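Stress-induced-phosphoprotein 1 (Caenorhabditis elegans, PDB 4GCN) binds the Hsp90 chaperone and inhibits its ATPase, forms a complex with Hsp70 and Hsp90, raises thermotolerance and longevity and plays a role in gonad development. Local coordinates at residues I82-A85 and M86-G90; N91-Q94 and K95-D98; S100-V103 and Q104-R108. All coordinates share one frame; numbering follows the deposited sequence. Where two conformers were deposited one is given.

Contact 1. Residues I82-A85 and M86-G90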
ATOM      1  N   ILE A  82       7.795  -1.808   2.393  1.00 23.30           N
ATOM      2  CA  ILE A  82       7.088  -3.056   2.672  1.00 20.02           C
ATOM      3  C   ILE A  82       6.380  -2.997   4.061  1.00 24.09           C
ATOM      4  O   ILE A  82       5.209  -3.383   4.171  1.00 21.88           O
ATOM      5  CB  ILE A  82       8.045  -4.286   2.591  1.00 21.30           C
ATOM      6  CG1 ILE A  82       8.647  -4.401   1.185  1.00 22.87           C
ATOM      7  CG2 ILE A  82       7.305  -5.526   3.061  1.00 22.68           C
ATOM      8  CD1 ILE A  82       9.772  -5.501   1.071  1.00 21.29           C
ATOM      9  N   ALA A  83       7.030  -2.449   5.096  1.00 23.42           N
ATOM     10  CA  ALA A  83       6.385  -2.228   6.398  1.00 22.15           C
ATOM     11  C   ALA A  83       5.136  -1.360   6.280  1.00 23.57           C
ATOM     12  O   ALA A  83       4.116  -1.651   6.934  1.00 22.70           O
ATOM     13  CB  ALA A  83       7.360  -1.586   7.382  1.00 22.64           C
ATOM     14  N   LYS A  84       5.228  -0.272   5.508  1.00 23.59           N
ATOM     15  CA  LYS A  84       4.067   0.611   5.265  1.00 23.62           C
ATOM     16  C   LYS A  84       2.905  -0.153   4.652  1.00 23.01           C
ATOM     17  O   LYS A  84       1.787   0.064   5.096  1.00 23.89           O
ATOM     18  CB  LYS A  84       4.413   1.755   4.374  1.00 26.38           C
ATOM     19  CG  LYS A  84       3.241   2.718   4.133  1.00 30.06           C
ATOM     20  CD  LYS A  84       3.719   4.037   3.496  1.00 36.64           C
ATOM     21  CE  LYS A  84       4.216   3.843   2.044  1.00 35.12           C
ATOM     22  NZ  LYS A  84       4.842   5.091   1.491  1.00 35.72           N
ATOM     23  N   ALA A  85       3.158  -1.060   3.701  1.00 22.65           N
ATOM     24  CA  ALA A  85       2.103  -1.836   3.089  1.00 23.69           C
ATOM     25  C   ALA A  85       1.430  -2.668   4.155  1.00 24.48           C
ATOM     26  O   ALA A  85       0.200  -2.802   4.157  1.00 24.59           O
ATOM     27  CB  ALA A  85       2.606  -2.757   1.955  1.00 23.06           C
ATOM     28  N   MET A  86       2.248  -3.256   5.019  1.00 22.59           N
ATOM     29  CA  MET A  86       1.764  -4.126   6.091  1.00 22.89           C
ATOM     30  C   MET A  86       0.859  -3.388   7.092  1.00 23.29           C
ATOM     31  O   MET A  86      -0.229  -3.861   7.410  1.00 22.34           O
ATOM     32  CB  MET A  86       2.941  -4.809   6.781  1.00 20.99           C
ATOM     33  CG  MET A  86       3.575  -5.861   5.885  1.00 21.85           C
ATOM     34  SD  MET A  86       5.120  -6.372   6.648  1.00 21.54           S
ATOM     35  CE  MET A  86       5.582  -7.752   5.553  1.00 20.60           C
ATOM     36  N   SER A  87       1.236  -2.194   7.534  1.00 23.72           N
ATOM     37  CA  SER A  87       0.419  -1.432   8.447  0.50 24.38           C
ATOM     38  C   SER A  87      -0.864  -0.975   7.771  1.00 24.80           C
ATOM     39  O   SER A  87      -1.915  -0.900   8.416  1.00 23.65           O
ATOM     40  CB  SER A  87       1.168  -0.199   8.950  0.50 24.32           C
ATOM     41  OG  SER A  87       2.545  -0.484   9.088  0.50 28.20           O
ATOM     42  N   ARG A  88      -0.753  -0.625   6.481  1.00 22.79           N
ATOM     43  CA  ARG A  88      -1.952  -0.190   5.741  1.00 26.13           C
ATOM     44  C   ARG A  88      -2.956  -1.321   5.692  1.00 23.82           C
ATOM     45  O   ARG A  88      -4.165  -1.127   5.905  1.00 20.92           O
ATOM     46  CB  ARG A  88      -1.628   0.301   4.318  1.00 25.92           C
ATOM     47  CG  ARG A  88      -2.921   0.735   3.588  1.00 30.32           C
ATOM     48  CD  ARG A  88      -2.754   1.606   2.356  1.00 29.98           C
ATOM     49  NE  ARG A  88      -2.220   2.936   2.680  1.00 32.28           N
ATOM     50  CZ  ARG A  88      -1.080   3.402   2.183  1.00 37.56           C
ATOM     51  NH1 ARG A  88      -0.308   2.637   1.394  1.00 36.29           N
ATOM     52  NH2 ARG A  88      -0.699   4.637   2.495  1.00 37.57           N
ATOM     53  N   ALA A  89      -2.475  -2.528   5.375  1.00 22.73           N
ATOM     54  CA  ALA A  89      -3.300  -3.684   5.436  1.00 21.59           C
ATOM     55  C   ALA A  89      -3.951  -3.898   6.809  1.00 21.39           C
ATOM     56  O   ALA A  89      -5.116  -4.315   6.850  1.00 23.27           O
ATOM     57  CB  ALA A  89      -2.498  -4.969   5.070  1.00 21.08           C
ATOM     58  N   GLY A  90      -3.204  -3.677   7.895  1.00 21.05           N
ATOM     59  CA  GLY A  90      -3.735  -3.823   9.207  1.00 22.08           C
ATOM     60  C   GLY A  90      -4.885  -2.869   9.469  1.00 24.50           C
ATOM     61  O   GLY A  90      -5.930  -3.241   9.989  1.00 22.69           O
TER
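I82 and M86, one helical turn apart, lie side by side and point the same way, and the methyl CE of M86 rests 3.8 Å from the branch methyl CG2 of I82. With CG of M86 anti to its own carbonyl carbon (chi1 -71°) and the chain extended beyond it, the thioether runs back along the I82 side: CG of M86 passes 3.4 Å from O of I82 before CE reaches the methyl. This is the tightly packed part of the contact. M86 is further covered by W105 and S109 of helix 99-112 and by R73 of helix 58-74, while A85 and A89 put small methyls against helix 58-74, on A68 and C65. The backbone beneath is regular alpha-helix: N of M86 donates to O of I82 at 3.1 Å, and N of A89 to O of A85 at 3.0 Å, nearly straight at 168°. O of A83 is hydrogen-bonded to the hydroxyl of S109, which ties this side to helix 99-112; in one of two S87 conformers, OG of S87 also bonds to that hydroxyl. The looser side belongs to K84 and R88. K84 is the exposed member, and its CG comes no nearer than 4.5 Å to NH1 of R88, obliquely to the guanidinium. R88, bent at chi3, is partly covered by A49 of helix 42-54 and C61 of helix 58-74; its NH2 ends 5.6 Å from NZ of K84, a pair of like charges not in contact. This helix, most of it in the predicted third TPR repeat, thus combines apolar packing and a hydroxyl pairing toward helix 99-112 with a positively charged edge, whose two cations would probably repel each other mildly across the turn.

Contact 2. Residues N91-Q94 and K95-D98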
ATOM      1  N   ASN A  91      -4.671  -1.605   9.098  1.00 24.48           N
ATOM      2  CA  ASN A  91      -5.720  -0.644   9.171  1.00 24.56           C
ATOM      3  C   ASN A  91      -6.996  -0.968   8.348  1.00 24.38           C
ATOM      4  O   ASN A  91      -8.131  -0.770   8.819  1.00 24.79           O
ATOM      5  CB  ASN A  91      -5.138   0.710   8.804  1.00 25.80           C
ATOM      6  CG  ASN A  91      -4.310   1.297   9.927  1.00 31.24           C
ATOM      7  OD1 ASN A  91      -3.090   1.376   9.819  1.00 38.82           O
ATOM      8  ND2 ASN A  91      -4.954   1.753  10.968  1.00 33.11           N
ATOM      9  N   ALA A  92      -6.811  -1.460   7.126  1.00 22.35           N
ATOM     10  CA  ALA A  92      -7.913  -1.895   6.287  1.00 20.56           C
ATOM     11  C   ALA A  92      -8.704  -3.038   6.934  1.00 23.42           C
ATOM     12  O   ALA A  92      -9.912  -3.076   6.804  1.00 24.63           O
ATOM     13  CB  ALA A  92      -7.460  -2.279   4.850  1.00 19.54           C
ATOM     14  N   PHE A  93      -8.014  -3.967   7.602  1.00 23.79           N
ATOM     15  CA  PHE A  93      -8.640  -5.003   8.390  1.00 23.97           C
ATOM     16  C   PHE A  93      -9.384  -4.500   9.612  1.00 23.64           C
ATOM     17  O   PHE A  93     -10.537  -4.887   9.846  1.00 23.86           O
ATOM     18  CB  PHE A  93      -7.700  -6.113   8.736  1.00 21.70           C
ATOM     19  CG  PHE A  93      -7.642  -7.202   7.701  1.00 22.45           C
ATOM     20  CD1 PHE A  93      -8.798  -7.942   7.371  1.00 23.25           C
ATOM     21  CD2 PHE A  93      -6.465  -7.496   7.061  1.00 22.68           C
ATOM     22  CE1 PHE A  93      -8.729  -9.003   6.512  1.00 22.87           C
ATOM     23  CE2 PHE A  93      -6.401  -8.553   6.123  1.00 22.41           C
ATOM     24  CZ  PHE A  93      -7.526  -9.282   5.851  1.00 22.86           C
ATOM     25  N   GLN A  94      -8.832  -3.548  10.314  1.00 23.38           N
ATOM     26  CA  GLN A  94      -9.609  -2.895  11.362  1.00 25.63           C
ATOM     27  C   GLN A  94     -10.922  -2.290  10.856  1.00 25.67           C
ATOM     28  O   GLN A  94     -11.954  -2.345  11.528  1.00 23.95           O
ATOM     29  CB  GLN A  94      -8.857  -1.761  12.037  1.00 26.68           C
ATOM     30  CG  GLN A  94      -7.781  -2.130  12.991  1.00 27.58           C
ATOM     31  CD  GLN A  94      -7.198  -0.895  13.630  1.00 28.25           C
ATOM     32  OE1 GLN A  94      -6.397  -0.252  12.997  1.00 28.18           O
ATOM     33  NE2 GLN A  94      -7.623  -0.563  14.887  1.00 29.42           N
ATOM     34  N   LYS A  95     -10.870  -1.684   9.696  1.00 24.12           N
ATOM     35  CA  LYS A  95     -12.044  -1.067   9.141  1.00 27.17           C
ATOM     36  C   LYS A  95     -13.102  -2.093   8.704  1.00 26.80           C
ATOM     37  O   LYS A  95     -14.236  -1.747   8.515  1.00 28.66           O
ATOM     38  CB  LYS A  95     -11.674  -0.205   7.971  1.00 27.25           C
ATOM     39  CG  LYS A  95     -10.783   0.956   8.300  1.00 27.68           C
ATOM     40  CD  LYS A  95     -11.626   2.072   8.898  1.00 32.16           C
ATOM     41  CE  LYS A  95     -10.769   3.273   9.227  1.00 38.06           C
ATOM     42  NZ  LYS A  95     -11.641   4.496   9.362  1.00 40.79           N
ATOM     43  N   GLN A  96     -12.686  -3.333   8.509  1.00 24.45           N
ATOM     44  CA  GLN A  96     -13.560  -4.456   8.268  1.00 26.54           C
ATOM     45  C   GLN A  96     -13.989  -5.160   9.554  1.00 27.15           C
ATOM     46  O   GLN A  96     -14.562  -6.243   9.470  1.00 28.03           O
ATOM     47  CB  GLN A  96     -12.832  -5.464   7.338  1.00 24.95           C
ATOM     48  CG  GLN A  96     -12.585  -4.897   5.959  1.00 27.64           C
ATOM     49  CD  GLN A  96     -11.970  -5.883   4.980  1.00 27.78           C
ATOM     50  OE1 GLN A  96     -12.682  -6.705   4.357  1.00 26.75           O
ATOM     51  NE2 GLN A  96     -10.640  -5.791   4.821  1.00 24.98           N
ATOM     52  N   ASN A  97     -13.715  -4.570  10.729  1.00 27.52           N
ATOM     53  CA  ASN A  97     -14.013  -5.180  12.031  1.00 27.05           C
ATOM     54  C   ASN A  97     -13.333  -6.547  12.221  1.00 26.88           C
ATOM     55  O   ASN A  97     -13.860  -7.399  12.932  1.00 27.97           O
ATOM     56  CB  ASN A  97     -15.527  -5.346  12.219  1.00 31.46           C
ATOM     57  CG  ASN A  97     -15.952  -5.551  13.686  1.00 36.06           C
ATOM     58  OD1 ASN A  97     -16.950  -6.284  13.997  1.00 39.84           O
ATOM     59  ND2 ASN A  97     -15.198  -4.927  14.607  1.00 35.06           N
ATOM     60  N   ASP A  98     -12.143  -6.702  11.656  1.00 25.14           N
ATOM     61  CA  ASP A  98     -11.428  -8.008  11.697  1.00 26.08           C
ATOM     62  C   ASP A  98     -10.146  -7.798  12.477  1.00 27.07           C
ATOM     63  O   ASP A  98      -9.071  -7.612  11.901  1.00 26.19           O
ATOM     64  CB  ASP A  98     -11.162  -8.551  10.288  1.00 25.67           C
ATOM     65  CG  ASP A  98     -10.808 -10.034  10.275  1.00 28.63           C
ATOM     66  OD1 ASP A  98     -10.156 -10.427  11.259  1.00 25.32           O
ATOM     67  OD2 ASP A  98     -11.226 -10.824   9.340  1.00 29.64           O
TER
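Helix 79-95 ends here in a Schellman motif, with N of D98 donating to O of F93 at 3.0 Å, N of N97 donating to O of Q94 at 2.9 Å, and N97 as the C-prime residue at positive phi. Neither donor sits on a carbonyl lone pair: N of D98 lies above the F93 carbonyl plane, 36° out of it, and N of N97 is farther out over that of Q94. Before this, N of K95 still bonds to O of N91 in ordinary helical fashion, whereas N of Q96 has only weak bonds, to O of A92 and O of F93. The extended Q96 side chain runs back along the last turn, its NE2 making a long, weak bond of 3.4 Å to O of A92. That places NE2 of Q96 3.8 Å from CD1 of F93, the amide and ring planes nearly parallel but the approach oblique. D98 reaches the ring alongside: CB of D98 is 3.8 Å from CD1 of F93, and its carboxylate is turned steeply, 73°, against the ring. D98, its CG anti to the backbone N (chi1 -163°), is the N-cap of helix 99-112, its OD1 accepting from N of L101. Cutting the F93 side chain back to an alanine is likely to leave the D98 methylene and the Q96 amide without the ring beside them and to open a gap next to W105. Q94 hydrogen-bonds through OE1 to K121 of helix 116-126. Around the turn, the F93 ring meets that of W105 at a shallow angle and touches L101, both on helix 99-112; on helix 58-74, V62 touches A92 and F93, and F58 touches K95 and Q96.

Contact 3. Residues S100-V103 and Q104-R108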
ATOM      1  N   SER A 100      -8.532  -9.916  14.329  1.00 26.08           N
ATOM      2  CA  SER A 100      -7.589 -11.018  14.252  1.00 28.51           C
ATOM      3  C   SER A 100      -6.549 -10.775  13.119  1.00 26.22           C
ATOM      4  O   SER A 100      -5.307 -10.806  13.341  1.00 25.24           O
ATOM      5  CB  SER A 100      -8.341 -12.332  14.088  1.00 31.14           C
ATOM      6  OG  SER A 100      -9.057 -12.667  15.265  1.00 40.05           O
ATOM      7  N   LEU A 101      -7.085 -10.492  11.948  1.00 25.09           N
ATOM      8  CA  LEU A 101      -6.280 -10.219  10.739  1.00 24.21           C
ATOM      9  C   LEU A 101      -5.522  -8.894  10.865  1.00 22.72           C
ATOM     10  O   LEU A 101      -4.351  -8.859  10.510  1.00 23.71           O
ATOM     11  CB  LEU A 101      -7.099 -10.320   9.432  1.00 24.17           C
ATOM     12  CG  LEU A 101      -6.964 -11.651   8.635  1.00 24.40           C
ATOM     13  CD1 LEU A 101      -5.560 -11.740   7.969  1.00 23.63           C
ATOM     14  CD2 LEU A 101      -7.227 -12.880   9.504  1.00 24.19           C
ATOM     15  N   ALA A 102      -6.151  -7.867  11.443  1.00 21.51           N
ATOM     16  CA  ALA A 102      -5.515  -6.586  11.657  1.00 22.77           C
ATOM     17  C   ALA A 102      -4.256  -6.804  12.456  1.00 21.74           C
ATOM     18  O   ALA A 102      -3.183  -6.308  12.083  1.00 23.05           O
ATOM     19  CB  ALA A 102      -6.430  -5.586  12.368  1.00 22.26           C
ATOM     20  N   VAL A 103      -4.374  -7.461  13.613  1.00 24.60           N
ATOM     21  CA  VAL A 103      -3.221  -7.691  14.489  1.00 24.36           C
ATOM     22  C   VAL A 103      -2.160  -8.614  13.808  1.00 23.86           C
ATOM     23  O   VAL A 103      -0.946  -8.373  13.951  1.00 24.05           O
ATOM     24  CB  VAL A 103      -3.737  -8.255  15.835  1.00 25.95           C
ATOM     25  CG1 VAL A 103      -2.642  -8.856  16.682  1.00 27.64           C
ATOM     26  CG2 VAL A 103      -4.489  -7.110  16.574  1.00 26.73           C
ATOM     27  N   GLN A 104      -2.579  -9.585  13.042  1.00 23.33           N
ATOM     28  CA  GLN A 104      -1.584 -10.405  12.278  1.00 25.17           C
ATOM     29  C   GLN A 104      -0.717  -9.471  11.407  1.00 24.87           C
ATOM     30  O   GLN A 104       0.515  -9.630  11.391  1.00 24.19           O
ATOM     31  CB  GLN A 104      -2.214 -11.457  11.362  1.00 26.93           C
ATOM     32  CG  GLN A 104      -2.556 -12.787  12.041  1.00 30.07           C
ATOM     33  CD  GLN A 104      -3.402 -13.688  11.144  1.00 31.96           C
ATOM     34  OE1 GLN A 104      -3.158 -13.771   9.935  1.00 31.58           O
ATOM     35  NE2 GLN A 104      -4.382 -14.393  11.743  1.00 31.98           N
ATOM     36  N   TRP A 105      -1.357  -8.501  10.740  1.00 22.98           N
ATOM     37  CA  TRP A 105      -0.668  -7.653   9.794  1.00 23.21           C
ATOM     38  C   TRP A 105       0.217  -6.622  10.534  1.00 22.94           C
ATOM     39  O   TRP A 105       1.322  -6.339  10.125  1.00 21.65           O
ATOM     40  CB  TRP A 105      -1.654  -6.947   8.851  1.00 23.41           C
ATOM     41  CG  TRP A 105      -1.985  -7.771   7.660  1.00 22.32           C
ATOM     42  CD1 TRP A 105      -3.059  -8.614   7.463  1.00 25.51           C
ATOM     43  CD2 TRP A 105      -1.205  -7.854   6.456  1.00 24.28           C
ATOM     44  NE1 TRP A 105      -2.972  -9.264   6.241  1.00 25.57           N
ATOM     45  CE2 TRP A 105      -1.870  -8.833   5.585  1.00 26.48           C
ATOM     46  CE3 TRP A 105      -0.015  -7.299   6.052  1.00 25.57           C
ATOM     47  CZ2 TRP A 105      -1.395  -9.118   4.309  1.00 30.33           C
ATOM     48  CZ3 TRP A 105       0.426  -7.531   4.744  1.00 27.69           C
ATOM     49  CH2 TRP A 105      -0.222  -8.440   3.904  1.00 30.65           C
ATOM     50  N   PHE A 106      -0.294  -6.064  11.616  1.00 22.70           N
ATOM     51  CA  PHE A 106       0.439  -5.092  12.408  1.00 23.30           C
ATOM     52  C   PHE A 106       1.728  -5.710  12.983  1.00 24.27           C
ATOM     53  O   PHE A 106       2.752  -5.082  13.035  1.00 25.44           O
ATOM     54  CB  PHE A 106      -0.460  -4.603  13.518  1.00 23.92           C
ATOM     55  CG  PHE A 106      -1.542  -3.620  13.068  1.00 23.64           C
ATOM     56  CD1 PHE A 106      -1.326  -2.692  12.079  1.00 25.22           C
ATOM     57  CD2 PHE A 106      -2.764  -3.594  13.709  1.00 25.08           C
ATOM     58  CE1 PHE A 106      -2.322  -1.724  11.728  1.00 26.41           C
ATOM     59  CE2 PHE A 106      -3.774  -2.654  13.333  1.00 26.15           C
ATOM     60  CZ  PHE A 106      -3.530  -1.725  12.352  1.00 24.65           C
ATOM     61  N   HIS A 107       1.642  -6.919  13.500  1.00 22.21           N
ATOM     62  CA  HIS A 107       2.813  -7.629  13.943  1.00 23.66           C
ATOM     63  C   HIS A 107       3.837  -7.898  12.855  1.00 22.36           C
ATOM     64  O   HIS A 107       5.034  -7.680  13.115  1.00 22.80           O
ATOM     65  CB  HIS A 107       2.439  -8.909  14.641  1.00 25.12           C
ATOM     66  CG  HIS A 107       2.110  -8.706  16.085  1.00 26.02           C
ATOM     67  ND1 HIS A 107       3.012  -8.191  16.972  1.00 26.13           N
ATOM     68  CD2 HIS A 107       0.959  -8.971  16.799  1.00 27.67           C
ATOM     69  CE1 HIS A 107       2.452  -8.186  18.228  1.00 29.87           C
ATOM     70  NE2 HIS A 107       1.198  -8.627  18.115  1.00 31.19           N
ATOM     71  N   ARG A 108       3.399  -8.345  11.654  1.00 21.66           N
ATOM     72  CA  ARG A 108       4.253  -8.321  10.445  1.00 21.25           C
ATOM     73  C   ARG A 108       4.925  -6.997  10.170  1.00 21.67           C
ATOM     74  O   ARG A 108       6.171  -6.925  10.040  1.00 21.19           O
ATOM     75  CB  ARG A 108       3.501  -8.848   9.262  1.00 21.62           C
ATOM     76  CG  ARG A 108       3.321 -10.368   9.385  1.00 21.90           C
ATOM     77  CD  ARG A 108       2.407 -10.965   8.362  1.00 23.48           C
ATOM     78  NE  ARG A 108       3.121 -11.035   7.070  1.00 24.91           N
ATOM     79  CZ  ARG A 108       2.529 -10.964   5.875  1.00 28.31           C
ATOM     80  NH1 ARG A 108       1.218 -10.895   5.790  1.00 30.32           N
ATOM     81  NH2 ARG A 108       3.242 -11.015   4.739  1.00 27.57           N
TER
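Helix 99-112, the later helix of the predicted third TPR repeat, brings L101 against W105 and A102 against F106, each pair one turn apart. CD1 of L101 lies 4.0 Å from CD1 of W105, the two side chains crossing at a slant. The indole turns its edge to the backbone, and O of L101 sits near the ring plane, 3.3 Å from CD1 of W105; the same oxygen accepts the backbone N-H of W105. Over one indole face comes NH1 of R108, 3.3 Å above the plane and offset toward the rim. F106 has CG anti to its carbonyl carbon (chi1 -75°), bringing CD2 to 3.2 Å from O of A102 and CE2 to 4.1 Å from CB of A102. V103 and H107 run alongside each other, with CG1 of V103 3.6 Å from CD2 of H107. Both large rings pack on helix 79-95, W105 on M86 and A89, F106 on Q94; W105 also reaches V69 of helix 58-74, and F106 V122 and L125 of helix 116-126. The helix thus offers rings to its neighbours, while NE2 of H107 hydrogen-bonds to E126, whose carboxylate would probably favour a protonated H107.

How the contacts relate
The three contacts follow in series along one helical hairpin, almost wholly within the predicted third TPR repeat. Contact 1 and the first half of contact 2 share helix 79-95, their centres about 12 Å apart; the rest of contact 2 forms the turn, and contact 3 lies on helix 99-112. Because the second helix folds back, the centre of contact 3 is about 9 Å from that of contact 1 and about 10 Å from that of contact 2. CD2 of W105 bridges the hairpin, 3.5 Å from CB of A89. Of the three, contact 1 lies nearest the centre of this N-terminal domain, whose stacked helix pairs form the TPR scaffold of a co-chaperone.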